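Local coordinates for protein plantacyanin (Spinacia oleracea, PDB 1F56) that probably serves as a small electron-transfer protein, a basic blue copper protein of the phytocyanin family that holds one copper ion in a cupredoxin beta barrel, at residues A[7-21]-A[78-91]. Residues are numbered along the deposited sequence; the frame is centred on the assembly and turned at random.
Sequences WSFNVNGARGKSFRA and GHCGGGMKIAINAK. With CU1 (copper (I) ion), chain F; SO4 (sulfate ion), chain D; SO4 (sulfate ion), chain E.
Trp7 and Met84 meet beside the copper of this cupredoxin barrel because Trp7 holds CG anti to its own N, while the Met84 chain, extended through chi2, bends at chi3 (90°) and places CE over one face of the indole. CE lies 3.5 Å from the centroid of the five-membered ring and almost on its normal, a CH-pi contact, and Met84 SD sits over the Phe9 ring, 4.4 Å from its centroid, a Met-aromatic contact. Met84 SD binds copper at 2.7 Å and His79 ND1 at 2.0 Å, with His34 and Cys74 completing the type 1 site; Trp7 and Phe9 are second-shell residues. Phe9 sets its edge against the face of the His79 imidazole, CZ over the ring centre, an edge-to-face pair with the planes at 54°; the same phenyl also meets His34 edge-to-face, so it touches three of the four ligands. Replacing Trp7 with an alanine would probably uncover the Met84 methyl, leave it freer to turn about chi3, and deprive Asn35 O of its indole N-H donor. Away from the metal, the loop 7-21 packs along strand 85-90: Val11 CG1 meets Ile86 CG2, and Ile88 touches Ala14 through CD1 and Phe19 through CG2. Phe19 O accepts from Lys91 N (3.2 Å) and Arg20 NH2 (3.1 Å), which approach from opposite faces of the carbonyl plane. Ala21 N donates to the terminal Lys91 OXT at 2.7 Å, nearly straight.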
ATOM      1  N   TRP A   7       6.547   4.426  -3.584  1.00 13.84           N
ATOM      2  CA  TRP A   7       5.373   4.987  -2.913  1.00 14.20           C
ATOM      3  C   TRP A   7       5.295   6.499  -3.051  1.00 13.37           C
ATOM      4  O   TRP A   7       5.931   7.238  -2.306  1.00 14.05           O
ATOM      5  CB  TRP A   7       5.411   4.583  -1.435  1.00 10.20           C
ATOM      6  CG  TRP A   7       4.110   4.717  -0.706  1.00 17.27           C
ATOM      7  CD1 TRP A   7       3.911   5.348   0.496  1.00 16.68           C
ATOM      8  CD2 TRP A   7       2.841   4.161  -1.085  1.00 13.31           C
ATOM      9  NE1 TRP A   7       2.607   5.211   0.890  1.00  8.74           N
ATOM     10  CE2 TRP A   7       1.921   4.493  -0.058  1.00 11.37           C
ATOM     11  CE3 TRP A   7       2.391   3.409  -2.188  1.00 17.85           C
ATOM     12  CZ2 TRP A   7       0.574   4.102  -0.097  1.00  9.70           C
ATOM     13  CZ3 TRP A   7       1.044   3.012  -2.229  1.00 22.87           C
ATOM     14  CH2 TRP A   7       0.151   3.362  -1.182  1.00 21.19           C
ATOM     15  N   SER A   8       4.518   6.953  -4.023  1.00 17.17           N
ATOM     16  CA  SER A   8       4.354   8.377  -4.269  1.00 22.63           C
ATOM     17  C   SER A   8       2.969   8.621  -4.857  1.00 20.59           C
ATOM     18  O   SER A   8       2.220   7.672  -5.088  1.00 24.04           O
ATOM     19  CB  SER A   8       5.416   8.869  -5.246  1.00 28.56           C
ATOM     20  OG  SER A   8       5.367  10.283  -5.346  1.00 50.58           O
ATOM     21  N   PHE A   9       2.625   9.880  -5.107  1.00 21.23           N
ATOM     22  CA  PHE A   9       1.311  10.186  -5.679  1.00 24.81           C
ATOM     23  C   PHE A   9       1.125   9.356  -6.942  1.00 26.68           C
ATOM     24  O   PHE A   9       0.029   8.905  -7.255  1.00 28.49           O
ATOM     25  CB  PHE A   9       1.208  11.689  -5.955  1.00 34.06           C
ATOM     26  CG  PHE A   9       1.160  12.521  -4.695  1.00 33.51           C
ATOM     27  CD1 PHE A   9      -0.041  12.720  -4.025  1.00 28.59           C
ATOM     28  CD2 PHE A   9       2.327  13.047  -4.147  1.00 28.42           C
ATOM     29  CE1 PHE A   9      -0.081  13.426  -2.828  1.00 19.03           C
ATOM     30  CE2 PHE A   9       2.302  13.757  -2.949  1.00 31.98           C
ATOM     31  CZ  PHE A   9       1.098  13.945  -2.289  1.00 32.37           C
ATOM     32  N   ASN A  10       2.212   9.140  -7.666  1.00 28.10           N
ATOM     33  CA  ASN A  10       2.146   8.308  -8.851  1.00 29.68           C
ATOM     34  C   ASN A  10       2.881   7.028  -8.447  1.00 26.47           C
ATOM     35  O   ASN A  10       4.103   6.927  -8.583  1.00 26.26           O
ATOM     36  CB  ASN A  10       2.837   8.991 -10.037  1.00 35.90           C
ATOM     37  CG  ASN A  10       2.784   8.149 -11.302  1.00 59.12           C
ATOM     38  OD1 ASN A  10       3.600   7.245 -11.499  1.00 73.53           O
ATOM     39  ND2 ASN A  10       1.810   8.432 -12.160  1.00 74.43           N
ATOM     40  N   VAL A  11       2.132   6.063  -7.921  1.00 23.94           N
ATOM     41  CA  VAL A  11       2.717   4.805  -7.464  1.00 24.19           C
ATOM     42  C   VAL A  11       3.333   3.988  -8.595  1.00 28.90           C
ATOM     43  O   VAL A  11       2.718   3.831  -9.648  1.00 26.26           O
ATOM     44  CB  VAL A  11       1.669   3.916  -6.785  1.00 22.35           C
ATOM     45  CG1 VAL A  11       2.342   2.664  -6.254  1.00 21.54           C
ATOM     46  CG2 VAL A  11       0.981   4.678  -5.661  1.00 23.61           C
ATOM     47  N   ASN A  12       4.537   3.459  -8.384  1.00 23.70           N
ATOM     48  CA  ASN A  12       5.152   2.645  -9.420  1.00 27.38           C
ATOM     49  C   ASN A  12       5.609   1.284  -8.890  1.00 28.18           C
ATOM     50  O   ASN A  12       5.892   1.132  -7.694  1.00 24.08           O
ATOM     51  CB  ASN A  12       6.338   3.373 -10.061  1.00 26.49           C
ATOM     52  CG  ASN A  12       7.478   3.587  -9.097  1.00 40.86           C
ATOM     53  OD1 ASN A  12       7.582   4.633  -8.461  1.00 52.31           O
ATOM     54  ND2 ASN A  12       8.336   2.585  -8.972  1.00 40.75           N
ATOM     55  N   GLY A  13       5.657   0.301  -9.791  1.00 26.73           N
ATOM     56  CA  GLY A  13       6.101  -1.040  -9.444  1.00 29.40           C
ATOM     57  C   GLY A  13       5.004  -2.070  -9.245  1.00 31.18           C
ATOM     58  O   GLY A  13       5.295  -3.249  -9.017  1.00 30.90           O
ATOM     59  N   ALA A  14       3.746  -1.646  -9.346  1.00 31.01           N
ATOM     60  CA  ALA A  14       2.627  -2.566  -9.143  1.00 35.75           C
ATOM     61  C   ALA A  14       1.750  -2.793 -10.369  1.00 35.03           C
ATOM     62  O   ALA A  14       1.147  -3.859 -10.515  1.00 35.61           O
ATOM     63  CB  ALA A  14       1.766  -2.082  -7.978  1.00 34.52           C
ATOM     64  N   ARG A  15       1.687  -1.799 -11.249  1.00 36.97           N
ATOM     65  CA  ARG A  15       0.858  -1.876 -12.456  1.00 38.97           C
ATOM     66  C   ARG A  15       1.244  -2.956 -13.463  1.00 35.01           C
ATOM     67  O   ARG A  15       2.391  -3.028 -13.914  1.00 38.63           O
ATOM     68  CB  ARG A  15       0.851  -0.516 -13.168  1.00 50.06           C
ATOM     69  CG  ARG A  15       0.309   0.627 -12.313  1.00 68.99           C
ATOM     70  CD  ARG A  15       0.831   1.970 -12.812  1.00 86.63           C
ATOM     71  NE  ARG A  15       0.581   3.054 -11.864  1.00 96.11           N
ATOM     72  CZ  ARG A  15      -0.603   3.630 -11.671  1.00100.00           C
ATOM     73  NH1 ARG A  15      -1.660   3.229 -12.366  1.00100.00           N
ATOM     74  NH2 ARG A  15      -0.727   4.608 -10.783  1.00100.00           N
ATOM     75  N   GLY A  16       0.274  -3.791 -13.816  1.00 34.55           N
ATOM     76  CA  GLY A  16       0.504  -4.839 -14.798  1.00 30.63           C
ATOM     77  C   GLY A  16       1.461  -5.953 -14.409  1.00 34.40           C
ATOM     78  O   GLY A  16       1.903  -6.721 -15.270  1.00 32.39           O
ATOM     79  N   LYS A  17       1.790  -6.049 -13.125  1.00 29.44           N
ATOM     80  CA  LYS A  17       2.705  -7.084 -12.667  1.00 29.67           C
ATOM     81  C   LYS A  17       1.981  -8.104 -11.793  1.00 28.89           C
ATOM     82  O   LYS A  17       1.002  -7.777 -11.117  1.00 28.41           O
ATOM     83  CB  LYS A  17       3.874  -6.427 -11.939  1.00 33.98           C
ATOM     84  CG  LYS A  17       4.672  -5.527 -12.885  1.00 42.93           C
ATOM     85  CD  LYS A  17       5.786  -4.756 -12.206  1.00 34.87           C
ATOM     86  CE  LYS A  17       6.528  -3.908 -13.236  1.00 34.56           C
ATOM     87  NZ  LYS A  17       7.551  -3.028 -12.599  1.00 52.97           N
ATOM     88  N   SER A  18       2.449  -9.348 -11.835  1.00 24.15           N
ATOM     89  CA  SER A  18       1.822 -10.425 -11.090  1.00 23.93           C
ATOM     90  C   SER A  18       2.442 -10.663  -9.722  1.00 21.96           C
ATOM     91  O   SER A  18       3.664 -10.715  -9.573  1.00 22.62           O
ATOM     92  CB  SER A  18       1.871 -11.728 -11.905  1.00 30.39           C
ATOM     93  OG  SER A  18       3.194 -12.227 -12.000  1.00 46.43           O
ATOM     94  N   PHE A  19       1.584 -10.830  -8.722  1.00 20.23           N
ATOM     95  CA  PHE A  19       2.051 -11.064  -7.363  1.00 21.26           C
ATOM     96  C   PHE A  19       1.508 -12.383  -6.818  1.00 20.19           C
ATOM     97  O   PHE A  19       0.497 -12.906  -7.306  1.00 19.68           O
ATOM     98  CB  PHE A  19       1.646  -9.898  -6.459  1.00  8.84           C
ATOM     99  CG  PHE A  19       2.293  -8.586  -6.833  1.00 26.25           C
ATOM    100  CD1 PHE A  19       1.697  -7.740  -7.768  1.00 15.61           C
ATOM    101  CD2 PHE A  19       3.509  -8.197  -6.248  1.00 23.22           C
ATOM    102  CE1 PHE A  19       2.301  -6.520  -8.117  1.00 16.69           C
ATOM    103  CE2 PHE A  19       4.116  -6.983  -6.591  1.00 20.23           C
ATOM    104  CZ  PHE A  19       3.508  -6.149  -7.528  1.00 19.71           C
ATOM    105  N   ARG A  20       2.199 -12.916  -5.815  1.00 15.31           N
ATOM    106  CA  ARG A  20       1.836 -14.182  -5.195  1.00 14.84           C
ATOM    107  C   ARG A  20       1.791 -14.060  -3.685  1.00 18.18           C
ATOM    108  O   ARG A  20       2.505 -13.236  -3.096  1.00 20.51           O
ATOM    109  CB  ARG A  20       2.856 -15.258  -5.579  1.00 14.62           C
ATOM    110  CG  ARG A  20       2.912 -15.527  -7.080  1.00 15.48           C
ATOM    111  CD  ARG A  20       1.698 -16.301  -7.519  1.00 17.77           C
ATOM    112  NE  ARG A  20       1.764 -16.721  -8.917  1.00 32.33           N
ATOM    113  CZ  ARG A  20       1.244 -16.035  -9.933  1.00 47.28           C
ATOM    114  NH1 ARG A  20       1.352 -16.497 -11.171  1.00 49.62           N
ATOM    115  NH2 ARG A  20       0.608 -14.889  -9.711  1.00 43.66           N
ATOM    116  N   ALA A  21       0.955 -14.879  -3.058  1.00 18.25           N
ATOM    117  CA  ALA A  21       0.839 -14.877  -1.600  1.00 20.59           C
ATOM    118  C   ALA A  21       2.242 -15.104  -1.047  1.00 17.85           C
ATOM    119  O   ALA A  21       2.989 -15.874  -1.608  1.00 17.12           O
ATOM    120  CB  ALA A  21      -0.096 -16.006  -1.159  1.00 21.49           C
ATOM    121  N   GLY A  78      -5.479  14.599   1.318  1.00 18.96           N
ATOM    122  CA  GLY A  78      -5.262  14.792  -0.104  1.00 17.11           C
ATOM    123  C   GLY A  78      -4.444  13.717  -0.822  1.00 18.19           C
ATOM    124  O   GLY A  78      -4.468  13.631  -2.051  1.00 16.52           O
ATOM    125  N   HIS A  79      -3.737  12.862  -0.092  1.00 19.01           N
ATOM    126  CA  HIS A  79      -2.908  11.864  -0.778  1.00 14.77           C
ATOM    127  C   HIS A  79      -3.650  10.683  -1.401  1.00 17.69           C
ATOM    128  O   HIS A  79      -3.344  10.275  -2.530  1.00 17.51           O
ATOM    129  CB  HIS A  79      -1.808  11.353   0.152  1.00 11.80           C
ATOM    130  CG  HIS A  79      -0.807  12.399   0.529  1.00 13.44           C
ATOM    131  ND1 HIS A  79       0.503  12.099   0.824  1.00 16.49           N
ATOM    132  CD2 HIS A  79      -0.937  13.735   0.717  1.00 12.67           C
ATOM    133  CE1 HIS A  79       1.138  13.198   1.181  1.00 14.61           C
ATOM    134  NE2 HIS A  79       0.288  14.206   1.125  1.00 18.70           N
ATOM    135  N   CYS A  80      -4.614  10.111  -0.687  1.00 14.55           N
ATOM    136  CA  CYS A  80      -5.358   8.984  -1.256  1.00 13.11           C
ATOM    137  C   CYS A  80      -6.170   9.489  -2.465  1.00 17.27           C
ATOM    138  O   CYS A  80      -6.202   8.859  -3.525  1.00 17.68           O
ATOM    139  CB  CYS A  80      -6.277   8.390  -0.191  1.00 13.07           C
ATOM    140  SG  CYS A  80      -7.146   6.854  -0.641  1.00 15.72           S
ATOM    141  N   GLY A  81      -6.822  10.637  -2.303  1.00 15.13           N
ATOM    142  CA  GLY A  81      -7.595  11.205  -3.398  1.00 21.16           C
ATOM    143  C   GLY A  81      -6.673  11.546  -4.559  1.00 25.04           C
ATOM    144  O   GLY A  81      -7.098  11.579  -5.709  1.00 27.95           O
ATOM    145  N   GLY A  82      -5.402  11.791  -4.255  1.00 24.09           N
ATOM    146  CA  GLY A  82      -4.439  12.117  -5.291  1.00 21.43           C
ATOM    147  C   GLY A  82      -3.887  10.881  -5.978  1.00 25.70           C
ATOM    148  O   GLY A  82      -2.990  10.980  -6.820  1.00 25.87           O
ATOM    149  N   GLY A  83      -4.409   9.711  -5.610  1.00 20.09           N
ATOM    150  CA  GLY A  83      -3.961   8.480  -6.233  1.00 22.57           C
ATOM    151  C   GLY A  83      -3.081   7.560  -5.402  1.00 22.36           C
ATOM    152  O   GLY A  83      -2.671   6.495  -5.870  1.00 20.48           O
ATOM    153  N   MET A  84      -2.766   7.952  -4.175  1.00 20.78           N
ATOM    154  CA  MET A  84      -1.936   7.085  -3.363  1.00 20.51           C
ATOM    155  C   MET A  84      -2.733   5.933  -2.745  1.00 18.61           C
ATOM    156  O   MET A  84      -3.084   5.944  -1.567  1.00 13.70           O
ATOM    157  CB  MET A  84      -1.208   7.883  -2.285  1.00 25.51           C
ATOM    158  CG  MET A  84      -0.048   8.694  -2.827  1.00 25.83           C
ATOM    159  SD  MET A  84       1.077   9.253  -1.534  1.00 22.54           S
ATOM    160  CE  MET A  84       2.277   7.855  -1.452  1.00 20.30           C
ATOM    161  N   LYS A  85      -3.022   4.936  -3.566  1.00 16.81           N
ATOM    162  CA  LYS A  85      -3.754   3.762  -3.096  1.00 21.28           C
ATOM    163  C   LYS A  85      -3.504   2.639  -4.103  1.00 23.24           C
ATOM    164  O   LYS A  85      -3.364   2.908  -5.300  1.00 20.23           O
ATOM    165  CB  LYS A  85      -5.262   4.059  -3.033  1.00 12.87           C
ATOM    166  CG  LYS A  85      -5.831   4.395  -4.406  1.00 22.17           C
ATOM    167  CD  LYS A  85      -7.318   4.135  -4.510  1.00 36.72           C
ATOM    168  CE  LYS A  85      -8.152   5.185  -3.827  1.00 39.87           C
ATOM    169  NZ  LYS A  85      -9.607   4.926  -4.070  1.00 39.24           N
ATOM    170  N   ILE A  86      -3.419   1.399  -3.627  1.00 18.07           N
ATOM    171  CA  ILE A  86      -3.245   0.272  -4.532  1.00 15.47           C
ATOM    172  C   ILE A  86      -3.924  -0.969  -4.001  1.00 18.60           C
ATOM    173  O   ILE A  86      -4.064  -1.158  -2.788  1.00 14.49           O
ATOM    174  CB  ILE A  86      -1.770  -0.102  -4.792  1.00 27.29           C
ATOM    175  CG1 ILE A  86      -1.035  -0.314  -3.474  1.00 20.34           C
ATOM    176  CG2 ILE A  86      -1.111   0.945  -5.660  1.00 44.31           C
ATOM    177  CD1 ILE A  86       0.390  -0.841  -3.664  1.00 28.69           C
ATOM    178  N   ALA A  87      -4.360  -1.803  -4.936  1.00 12.69           N
ATOM    179  CA  ALA A  87      -5.012  -3.058  -4.634  1.00 17.14           C
ATOM    180  C   ALA A  87      -4.165  -4.090  -5.369  1.00 22.51           C
ATOM    181  O   ALA A  87      -3.994  -4.014  -6.588  1.00 24.71           O
ATOM    182  CB  ALA A  87      -6.435  -3.055  -5.166  1.00 18.41           C
ATOM    183  N   ILE A  88      -3.606  -5.032  -4.615  1.00 22.33           N
ATOM    184  CA  ILE A  88      -2.768  -6.086  -5.176  1.00 19.42           C
ATOM    185  C   ILE A  88      -3.489  -7.418  -4.981  1.00 21.89           C
ATOM    186  O   ILE A  88      -3.972  -7.700  -3.880  1.00 17.72           O
ATOM    187  CB  ILE A  88      -1.415  -6.160  -4.427  1.00 24.68           C
ATOM    188  CG1 ILE A  88      -0.687  -4.822  -4.527  1.00 22.03           C
ATOM    189  CG2 ILE A  88      -0.557  -7.315  -4.973  1.00 21.71           C
ATOM    190  CD1 ILE A  88      -0.342  -4.420  -5.933  1.00 37.91           C
ATOM    191  N   ASN A  89      -3.593  -8.214  -6.045  1.00 24.03           N
ATOM    192  CA  ASN A  89      -4.215  -9.535  -5.953  1.00 18.30           C
ATOM    193  C   ASN A  89      -3.070 -10.531  -5.831  1.00 21.39           C
ATOM    194  O   ASN A  89      -2.340 -10.768  -6.793  1.00 20.41           O
ATOM    195  CB  ASN A  89      -5.033  -9.860  -7.202  1.00 27.72           C
ATOM    196  CG  ASN A  89      -5.732 -11.222  -7.109  1.00 26.31           C
ATOM    197  OD1 ASN A  89      -6.200 -11.762  -8.107  1.00 32.20           O
ATOM    198  ND2 ASN A  89      -5.809 -11.765  -5.911  1.00 28.13           N
ATOM    199  N   ALA A  90      -2.894 -11.102  -4.644  1.00 17.65           N
ATOM    200  CA  ALA A  90      -1.822 -12.062  -4.428  1.00 21.19           C
ATOM    201  C   ALA A  90      -2.392 -13.471  -4.607  1.00 25.09           C
ATOM    202  O   ALA A  90      -3.184 -13.934  -3.784  1.00 24.98           O
ATOM    203  CB  ALA A  90      -1.245 -11.895  -3.030  1.00 15.04           C
ATOM    204  N   LYS A  91      -1.982 -14.142  -5.684  1.00 20.22           N
ATOM    205  CA  LYS A  91      -2.464 -15.482  -6.008  1.00 25.02           C
ATOM    206  C   LYS A  91      -1.788 -16.572  -5.172  1.00 25.07           C
ATOM    207  O   LYS A  91      -2.407 -17.634  -4.998  1.00 34.28           O
ATOM    208  CB  LYS A  91      -2.241 -15.769  -7.495  1.00 22.91           C
ATOM    209  CG  LYS A  91      -2.649 -14.647  -8.425  1.00 27.87           C
ATOM    210  CD  LYS A  91      -4.142 -14.604  -8.625  1.00 35.20           C
ATOM    211  CE  LYS A  91      -4.583 -15.688  -9.587  1.00 48.21           C
ATOM    212  NZ  LYS A  91      -4.005 -15.470 -10.940  1.00 50.93           N
ATOM    213  OXT LYS A  91      -0.642 -16.372  -4.720  1.00 22.39           O
TER
HETATM  214 CU   CU1 F  92       1.173  10.205   1.009  1.00 21.91          CU
HETATM  215  S   SO4 D 301      -8.384  12.724   0.269  1.00 24.54           S
HETATM  216  O1  SO4 D 301      -9.100  11.593   0.908  1.00 17.40           O
HETATM  217  O2  SO4 D 301      -8.193  13.836   1.219  1.00 32.75           O
HETATM  218  O3  SO4 D 301      -7.058  12.261  -0.176  1.00 30.23           O
HETATM  219  O4  SO4 D 301      -9.184  13.204  -0.869  1.00 26.53           O
HETATM  220  S   SO4 E 304       5.199   1.108 -13.418  1.00 59.87           S
HETATM  221  O1  SO4 E 304       4.796   0.142 -14.460  1.00 63.60           O
HETATM  222  O2  SO4 E 304       4.061   1.361 -12.514  1.00 55.57           O
HETATM  223  O3  SO4 E 304       6.331   0.555 -12.649  1.00 54.42           O
HETATM  224  O4  SO4 E 304       5.605   2.376 -14.051  1.00 51.12           O
HETATM  225  O   HOH W   1      -0.915 -10.415  -9.136  1.00 20.81           O